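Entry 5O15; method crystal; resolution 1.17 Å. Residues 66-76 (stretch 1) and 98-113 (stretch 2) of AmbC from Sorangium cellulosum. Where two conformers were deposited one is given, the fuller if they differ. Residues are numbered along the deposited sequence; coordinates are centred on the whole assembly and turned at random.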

ATOM      1  N   GLU A  66       0.288  -4.174   3.918  1.00 12.84           N
ATOM      2  CA  GLU A  66      -0.670  -4.668   4.895  1.00 13.15           C
ATOM      3  C   GLU A  66      -0.243  -6.027   5.444  1.00 13.25           C
ATOM      4  O   GLU A  66      -0.322  -6.264   6.656  1.00 13.75           O
ATOM      5  CB  GLU A  66      -2.064  -4.734   4.254  1.00 13.89           C
ATOM      6  CG  GLU A  66      -3.088  -5.557   5.004  1.00 14.95           C
ATOM      7  CD  GLU A  66      -3.497  -5.001   6.367  1.00 16.40           C
ATOM      8  OE1 GLU A  66      -2.994  -3.944   6.799  1.00 15.84           O
ATOM      9  OE2 GLU A  66      -4.306  -5.678   7.044  1.00 18.29           O
ATOM     10  N   LEU A  67       0.186  -6.937   4.569  1.00 12.97           N
ATOM     11  CA  LEU A  67       0.605  -8.248   5.046  1.00 13.99           C
ATOM     12  C   LEU A  67       1.838  -8.141   5.936  1.00 13.71           C
ATOM     13  O   LEU A  67       1.934  -8.835   6.955  1.00 14.55           O
ATOM     14  CB  LEU A  67       0.832  -9.182   3.849  1.00 14.41           C
ATOM     15  CG  LEU A  67      -0.471  -9.609   3.140  1.00 15.46           C
ATOM     16  CD1 LEU A  67      -0.179 -10.213   1.791  1.00 18.50           C
ATOM     17  CD2 LEU A  67      -1.272 -10.548   4.023  1.00 17.54           C
ATOM     18  N   ALA A  68       2.776  -7.270   5.582  1.00 13.75           N
ATOM     19  CA  ALA A  68       3.954  -7.069   6.420  1.00 13.82           C
ATOM     20  C   ALA A  68       3.587  -6.447   7.767  1.00 13.65           C
ATOM     21  O   ALA A  68       4.149  -6.831   8.794  1.00 14.15           O
ATOM     22  CB  ALA A  68       4.954  -6.183   5.690  1.00 15.37           C
ATOM     23  N   LEU A  69       2.632  -5.499   7.777  1.00 13.58           N
ATOM     24  CA  LEU A  69       2.148  -4.944   9.031  1.00 13.63           C
ATOM     25  C   LEU A  69       1.474  -6.002   9.895  1.00 13.70           C
ATOM     26  O   LEU A  69       1.577  -5.959  11.124  1.00 14.51           O
ATOM     27  CB  LEU A  69       1.195  -3.766   8.769  1.00 14.32           C
ATOM     28  CG  LEU A  69       1.865  -2.500   8.221  1.00 15.55           C
ATOM     29  CD1 LEU A  69       0.804  -1.586   7.633  1.00 16.11           C
ATOM     30  CD2 LEU A  69       2.632  -1.781   9.289  1.00 16.49           C
ATOM     31  N   ALA A  70       0.740  -6.928   9.274  1.00 13.58           N
ATOM     32  CA  ALA A  70       0.127  -8.014  10.030  1.00 15.56           C
ATOM     33  C   ALA A  70       1.197  -8.905  10.654  1.00 15.13           C
ATOM     34  O   ALA A  70       1.071  -9.336  11.807  1.00 16.33           O
ATOM     35  CB  ALA A  70      -0.795  -8.837   9.132  1.00 16.50           C
ATOM     36  N   ALA A  71       2.274  -9.174   9.903  1.00 15.07           N
ATOM     37  CA  ALA A  71       3.389  -9.957  10.426  1.00 15.75           C
ATOM     38  C   ALA A  71       4.048  -9.233  11.580  1.00 14.79           C
ATOM     39  O   ALA A  71       4.379  -9.866  12.590  1.00 15.85           O
ATOM     40  CB  ALA A  71       4.373 -10.257   9.299  1.00 17.79           C
ATOM     41  N   ALA A  72       4.247  -7.911  11.466  1.00 14.80           N
ATOM     42  CA  ALA A  72       4.828  -7.161  12.569  1.00 15.81           C
ATOM     43  C   ALA A  72       3.991  -7.331  13.830  1.00 15.22           C
ATOM     44  O   ALA A  72       4.515  -7.628  14.907  1.00 16.07           O
ATOM     45  CB  ALA A  72       4.973  -5.701  12.164  1.00 15.03           C
ATOM     46  N   ASP A  73       2.672  -7.193  13.702  0.58 15.53           N
ATOM     47  CA  ASP A  73       1.812  -7.355  14.864  0.58 17.46           C
ATOM     48  C   ASP A  73       1.918  -8.767  15.427  0.58 17.88           C
ATOM     49  O   ASP A  73       1.930  -8.963  16.650  0.58 19.53           O
ATOM     50  CB  ASP A  73       0.374  -7.011  14.471  0.58 19.78           C
ATOM     51  CG  ASP A  73      -0.607  -7.285  15.567  0.58 26.20           C
ATOM     52  OD1 ASP A  73      -0.566  -6.568  16.582  0.58 28.92           O
ATOM     53  OD2 ASP A  73      -1.412  -8.224  15.409  0.58 28.80           O
ATOM     54  N   ALA A  74       1.994  -9.765  14.549  1.00 17.45           N
ATOM     55  CA  ALA A  74       2.038 -11.145  15.009  1.00 18.89           C
ATOM     56  C   ALA A  74       3.314 -11.447  15.783  1.00 19.48           C
ATOM     57  O   ALA A  74       3.306 -12.308  16.671  1.00 21.49           O
ATOM     58  CB  ALA A  74       1.912 -12.082  13.813  1.00 21.69           C
ATOM     59  N   VAL A  75       4.418 -10.768  15.470  1.00 16.88           N
ATOM     60  CA  VAL A  75       5.709 -11.072  16.090  1.00 17.34           C
ATOM     61  C   VAL A  75       6.107 -10.057  17.137  1.00 18.19           C
ATOM     62  O   VAL A  75       7.189 -10.181  17.743  1.00 20.84           O
ATOM     63  CB  VAL A  75       6.834 -11.290  15.055  1.00 17.30           C
ATOM     64  CG1 VAL A  75       6.365 -12.275  14.003  1.00 19.06           C
ATOM     65  CG2 VAL A  75       7.291  -9.971  14.416  1.00 17.17           C
ATOM     66  N   GLY A  76       5.269  -9.062  17.387  1.00 17.91           N
ATOM     67  CA  GLY A  76       5.532  -8.103  18.438  1.00 19.30           C
ATOM     68  C   GLY A  76       6.503  -7.014  18.069  1.00 19.31           C
ATOM     69  O   GLY A  76       7.215  -6.519  18.954  1.00 22.32           O
TER
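Stretch 2 (98-113) TLQVTVEALDATGRRG

Stretch 2 lies on the helix of stretch 1 as a strand, a loop and the start of a second strand. Residues 98-103 are extended and continue a strand that begins earlier in the chain. The chain then turns back, and residues 112-113 open the next strand. The backbone hydrogen bond from Glu-104 N to Gly-113 O, 2.9 Å, ties the two arms together.

Helix 66-75 and strand 98-103 run in broadly the same direction. Their axes cross at -50° and come within 9.5 Å. The backbones are nearest at Ala-71 and Val-101, whose CA atoms are 7.2 Å apart. The Ala-71 side chain is a single methyl, and its CB packs against Val-101.

The strand alternates, as extended chains do. Leu-99, Val-101 and Val-103 point their CA-to-CB bonds toward the helix. Thr-102, between two of them, points away. The helix answers with Leu-67, Ala-71 and Val-75, spaced four residues apart and so on one side of it. All three point toward stretch 2.

Leu-99 has chi1 m and chi2 t, and Leu-67 has the same pair, a common leucine rotamer on helices. Their ends meet, with Leu-67 CD1 4.1 Å from Leu-99 CD1. Val-101 takes chi1 t, a usual choice for valine in a strand. Its two methyls reach different helix residues: CG1 lies 3.9 Å from Ala-71 CB, and CG2 lies 4.4 Å from Leu-67 CB. Val-103 is also t. Val-103 CG2 is 4.1 Å from Ala-71 CB and 4.3 Å from Val-75 CG1, and Val-103 CG1 is 4.1 Å from Val-75 CG1. Ala-71 therefore touches both valines. Val-75 has chi1 m, which sends CG1 to Val-103 and places CG2 4.0 Å from Arg-112 CD.

Arg-112 points toward the helix from the second strand. Chi1 is m, while chi2 and chi3 are t, so the chain is stretched out past Val-75. Chi4 is -94°, which turns the guanidinium out of line with the chain. Arg-112 NH1 donates to Glu-104 O at 2.9 Å, a hydrogen bond within stretch 2. No direct hydrogen bond joins the two stretches, but water does. Water 1 accepts from Arg-112 NE at 2.8 Å and donates to Val-75 O at 2.8 Å. Water 2 also donates to Val-75 O, at 2.9 Å, and accepts a weak bond from Arg-112 NH2 at 3.3 Å. The next residue, Gly-76, has left helical phi/psi; it has positive phi and forms a Schellman motif.

The loop lies clear of the helix. Asp-107 to Gly-110 form a type I turn, closed by Gly-110 N to Asp-107 O at 3.0 Å. Asp-107 has chi1 p, and its OD1 accepts from Thr-109 N at 2.9 Å, Thr-109 OG1 at 2.7 Å and Arg-111 N at 3.0 Å. Thr-109 is also p, which puts its hydroxyl within reach of that carboxylate. Gly-110 has positive phi, a conformation that favours glycine.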

ATOM      1  N   THR A  98      -2.959 -18.909  -2.406  1.00 19.69           N
ATOM      2  CA  THR A  98      -2.484 -19.163  -1.067  1.00 19.59           C
ATOM      3  C   THR A  98      -1.341 -18.196  -0.796  1.00 17.10           C
ATOM      4  O   THR A  98      -0.531 -17.908  -1.683  1.00 18.18           O
ATOM      5  CB  THR A  98      -1.994 -20.618  -0.950  1.00 23.81           C
ATOM      6  OG1 THR A  98      -3.061 -21.503  -1.288  1.00 29.51           O
ATOM      7  CG2 THR A  98      -1.602 -20.948   0.452  1.00 24.76           C
ATOM      8  N   LEU A  99      -1.275 -17.711   0.434  1.00 15.92           N
ATOM      9  CA  LEU A  99      -0.264 -16.761   0.859  1.00 14.65           C
ATOM     10  C   LEU A  99       0.623 -17.375   1.928  1.00 14.24           C
ATOM     11  O   LEU A  99       0.191 -18.225   2.722  1.00 15.22           O
ATOM     12  CB  LEU A  99      -0.935 -15.541   1.490  1.00 15.27           C
ATOM     13  CG  LEU A  99      -1.894 -14.753   0.602  1.00 16.31           C
ATOM     14  CD1 LEU A  99      -2.517 -13.610   1.399  1.00 18.18           C
ATOM     15  CD2 LEU A  99      -1.134 -14.210  -0.561  1.00 18.24           C
ATOM     16  N   GLN A 100       1.857 -16.874   1.991  1.00 13.43           N
ATOM     17  CA  GLN A 100       2.735 -17.231   3.099  1.00 12.53           C
ATOM     18  C   GLN A 100       3.589 -16.024   3.426  1.00 12.96           C
ATOM     19  O   GLN A 100       4.153 -15.402   2.523  1.00 15.07           O
ATOM     20  CB  GLN A 100       3.619 -18.426   2.765  1.00 12.79           C
ATOM     21  CG  GLN A 100       4.305 -18.998   3.991  1.00 13.46           C
ATOM     22  CD  GLN A 100       5.068 -20.255   3.706  1.00 13.66           C
ATOM     23  OE1 GLN A 100       6.284 -20.316   3.909  1.00 14.71           O
ATOM     24  NE2 GLN A 100       4.362 -21.277   3.266  1.00 14.56           N
ATOM     25  N   VAL A 101       3.687 -15.696   4.703  1.00 12.15           N
ATOM     26  CA  VAL A 101       4.633 -14.700   5.167  1.00 12.44           C
ATOM     27  C   VAL A 101       5.631 -15.419   6.053  1.00 12.28           C
ATOM     28  O   VAL A 101       5.252 -16.050   7.041  1.00 13.89           O
ATOM     29  CB  VAL A 101       3.968 -13.557   5.930  1.00 13.74           C
ATOM     30  CG1 VAL A 101       5.003 -12.543   6.265  1.00 15.39           C
ATOM     31  CG2 VAL A 101       2.828 -12.916   5.068  1.00 15.22           C
ATOM     32  N   THR A 102       6.898 -15.332   5.686  0.84 12.74           N
ATOM     33  CA  THR A 102       7.984 -15.929   6.464  0.84 13.72           C
ATOM     34  C   THR A 102       8.633 -14.814   7.270  0.84 12.56           C
ATOM     35  O   THR A 102       8.871 -13.714   6.764  0.84 14.08           O
ATOM     36  CB  THR A 102       8.978 -16.688   5.544  0.84 17.56           C
ATOM     37  OG1 THR A 102       9.513 -15.853   4.542  0.84 22.98           O
ATOM     38  CG2 THR A 102       8.324 -17.821   4.845  0.84 17.76           C
ATOM     39  N   VAL A 103       8.937 -15.096   8.544  1.00 12.76           N
ATOM     40  CA  VAL A 103       9.597 -14.134   9.403  1.00 12.34           C
ATOM     41  C   VAL A 103      10.804 -14.821  10.018  1.00 12.99           C
ATOM     42  O   VAL A 103      10.673 -15.915  10.601  1.00 13.70           O
ATOM     43  CB  VAL A 103       8.662 -13.579  10.496  1.00 13.31           C
ATOM     44  CG1 VAL A 103       9.377 -12.454  11.268  1.00 15.63           C
ATOM     45  CG2 VAL A 103       7.359 -13.022   9.893  1.00 13.82           C
ATOM     46  N   GLU A 104      11.943 -14.152   9.964  1.00 12.51           N
ATOM     47  CA  GLU A 104      13.224 -14.689  10.385  1.00 13.10           C
ATOM     48  C   GLU A 104      13.523 -14.256  11.813  1.00 14.19           C
ATOM     49  O   GLU A 104      12.747 -13.593  12.504  1.00 14.35           O
ATOM     50  CB  GLU A 104      14.312 -14.212   9.423  1.00 16.67           C
ATOM     51  CG  GLU A 104      14.084 -14.557   7.957  1.00 20.84           C
ATOM     52  CD  GLU A 104      13.822 -16.024   7.754  1.00 27.78           C
ATOM     53  OE1 GLU A 104      14.588 -16.828   8.311  1.00 30.77           O
ATOM     54  OE2 GLU A 104      12.847 -16.397   7.059  1.00 31.63           O
ATOM     55  N   ALA A 105      14.697 -14.699  12.280  1.00 14.35           N
ATOM     56  CA  ALA A 105      15.081 -14.497  13.678  1.00 14.42           C
ATOM     57  C   ALA A 105      15.342 -13.031  14.029  1.00 15.58           C
ATOM     58  O   ALA A 105      15.824 -12.249  13.215  1.00 15.56           O
ATOM     59  CB  ALA A 105      16.349 -15.294  13.993  1.00 16.50           C
ATOM     60  N   LEU A 106      15.042 -12.691  15.277  1.00 15.37           N
ATOM     61  CA  LEU A 106      15.346 -11.370  15.808  1.00 16.55           C
ATOM     62  C   LEU A 106      16.844 -11.217  15.958  1.00 16.40           C
ATOM     63  O   LEU A 106      17.490 -12.026  16.638  1.00 19.95           O
ATOM     64  CB  LEU A 106      14.679 -11.219  17.170  1.00 17.91           C
ATOM     65  CG  LEU A 106      14.721  -9.811  17.754  1.00 18.41           C
ATOM     66  CD1 LEU A 106      13.755  -8.858  17.033  1.00 18.71           C
ATOM     67  CD2 LEU A 106      14.396  -9.844  19.225  1.00 21.61           C
ATOM     68  N   ASP A 107      17.419 -10.192  15.371  1.00 16.58           N
ATOM     69  CA  ASP A 107      18.844  -9.955  15.422  1.00 18.15           C
ATOM     70  C   ASP A 107      19.194  -9.054  16.599  1.00 19.85           C
ATOM     71  O   ASP A 107      18.336  -8.610  17.364  1.00 19.96           O
ATOM     72  CB  ASP A 107      19.369  -9.485  14.061  1.00 19.20           C
ATOM     73  CG  ASP A 107      18.988  -8.076  13.696  1.00 19.69           C
ATOM     74  OD1 ASP A 107      18.602  -7.295  14.575  1.00 20.32           O
ATOM     75  OD2 ASP A 107      19.068  -7.763  12.487  1.00 20.45           O
ATOM     76  N   ALA A 108      20.487  -8.788  16.761  1.00 22.66           N
ATOM     77  CA  ALA A 108      20.936  -8.042  17.925  1.00 25.23           C
ATOM     78  C   ALA A 108      20.523  -6.579  17.882  1.00 25.32           C
ATOM     79  O   ALA A 108      20.628  -5.895  18.907  1.00 28.82           O
ATOM     80  CB  ALA A 108      22.455  -8.159  18.067  1.00 28.38           C
ATOM     81  N   THR A 109      20.096  -6.069  16.728  1.00 23.95           N
ATOM     82  CA  THR A 109      19.567  -4.715  16.609  1.00 26.18           C
ATOM     83  C   THR A 109      18.045  -4.678  16.686  1.00 24.11           C
ATOM     84  O   THR A 109      17.433  -3.632  16.425  1.00 26.52           O
ATOM     85  CB  THR A 109      20.045  -4.073  15.305  1.00 29.10           C
ATOM     86  OG1 THR A 109      19.553  -4.817  14.181  1.00 32.22           O
ATOM     87  CG2 THR A 109      21.566  -4.035  15.269  1.00 32.52           C
ATOM     88  N   GLY A 110      17.414  -5.794  17.037  1.00 22.02           N
ATOM     89  CA  GLY A 110      15.981  -5.786  17.225  1.00 21.14           C
ATOM     90  C   GLY A 110      15.186  -5.818  15.934  1.00 18.74           C
ATOM     91  O   GLY A 110      14.057  -5.307  15.889  1.00 20.81           O
ATOM     92  N   ARG A 111      15.731  -6.430  14.880  1.00 17.47           N
ATOM     93  CA  ARG A 111      15.089  -6.456  13.572  1.00 16.50           C
ATOM     94  C   ARG A 111      14.934  -7.884  13.099  1.00 14.84           C
ATOM     95  O   ARG A 111      15.731  -8.765  13.503  1.00 16.93           O
ATOM     96  CB  ARG A 111      15.931  -5.677  12.588  1.00 18.30           C
ATOM     97  CG  ARG A 111      15.992  -4.221  12.968  1.00 22.03           C
ATOM     98  CD  ARG A 111      17.230  -3.513  12.416  1.00 30.15           C
ATOM     99  NE  ARG A 111      17.167  -3.337  10.971  1.00 35.09           N
ATOM    100  CZ  ARG A 111      16.470  -2.378  10.364  1.00 39.46           C
ATOM    101  NH1 ARG A 111      15.741  -1.536  11.081  1.00 41.20           N
ATOM    102  NH2 ARG A 111      16.483  -2.260   9.039  1.00 41.41           N
ATOM    103  N   ARG A 112      13.918  -8.142  12.283  1.00 14.61           N
ATOM    104  CA  ARG A 112      13.644  -9.449  11.700  1.00 14.03           C
ATOM    105  C   ARG A 112      13.456  -9.333  10.198  1.00 12.87           C
ATOM    106  O   ARG A 112      12.622  -8.522   9.733  1.00 14.16           O
ATOM    107  CB  ARG A 112      12.389 -10.109  12.255  1.00 13.67           C
ATOM    108  CG  ARG A 112      12.405 -10.462  13.737  1.00 14.12           C
ATOM    109  CD  ARG A 112      11.103 -11.063  14.134  1.00 13.92           C
ATOM    110  NE  ARG A 112      10.987 -11.442  15.525  1.00 15.23           N
ATOM    111  CZ  ARG A 112      11.247 -12.657  15.987  1.00 15.86           C
ATOM    112  NH1 ARG A 112      11.649 -13.609  15.155  1.00 15.95           N
ATOM    113  NH2 ARG A 112      11.090 -12.920  17.279  1.00 17.80           N
ATOM    114  N   GLY A 113      14.141 -10.144   9.409  1.00 12.93           N
ATOM    115  CA  GLY A 113      13.798 -10.221   7.999  1.00 12.75           C
ATOM    116  C   GLY A 113      12.456 -10.889   7.787  1.00 11.92           C
ATOM    117  O   GLY A 113      11.948 -11.631   8.620  1.00 12.73           O
TER
HETATM  118  O   HOH W   1       9.942  -9.905  17.684  1.00 20.32           O
HETATM  119  O   HOH W   2       8.429 -12.371  19.155  1.00 41.74           O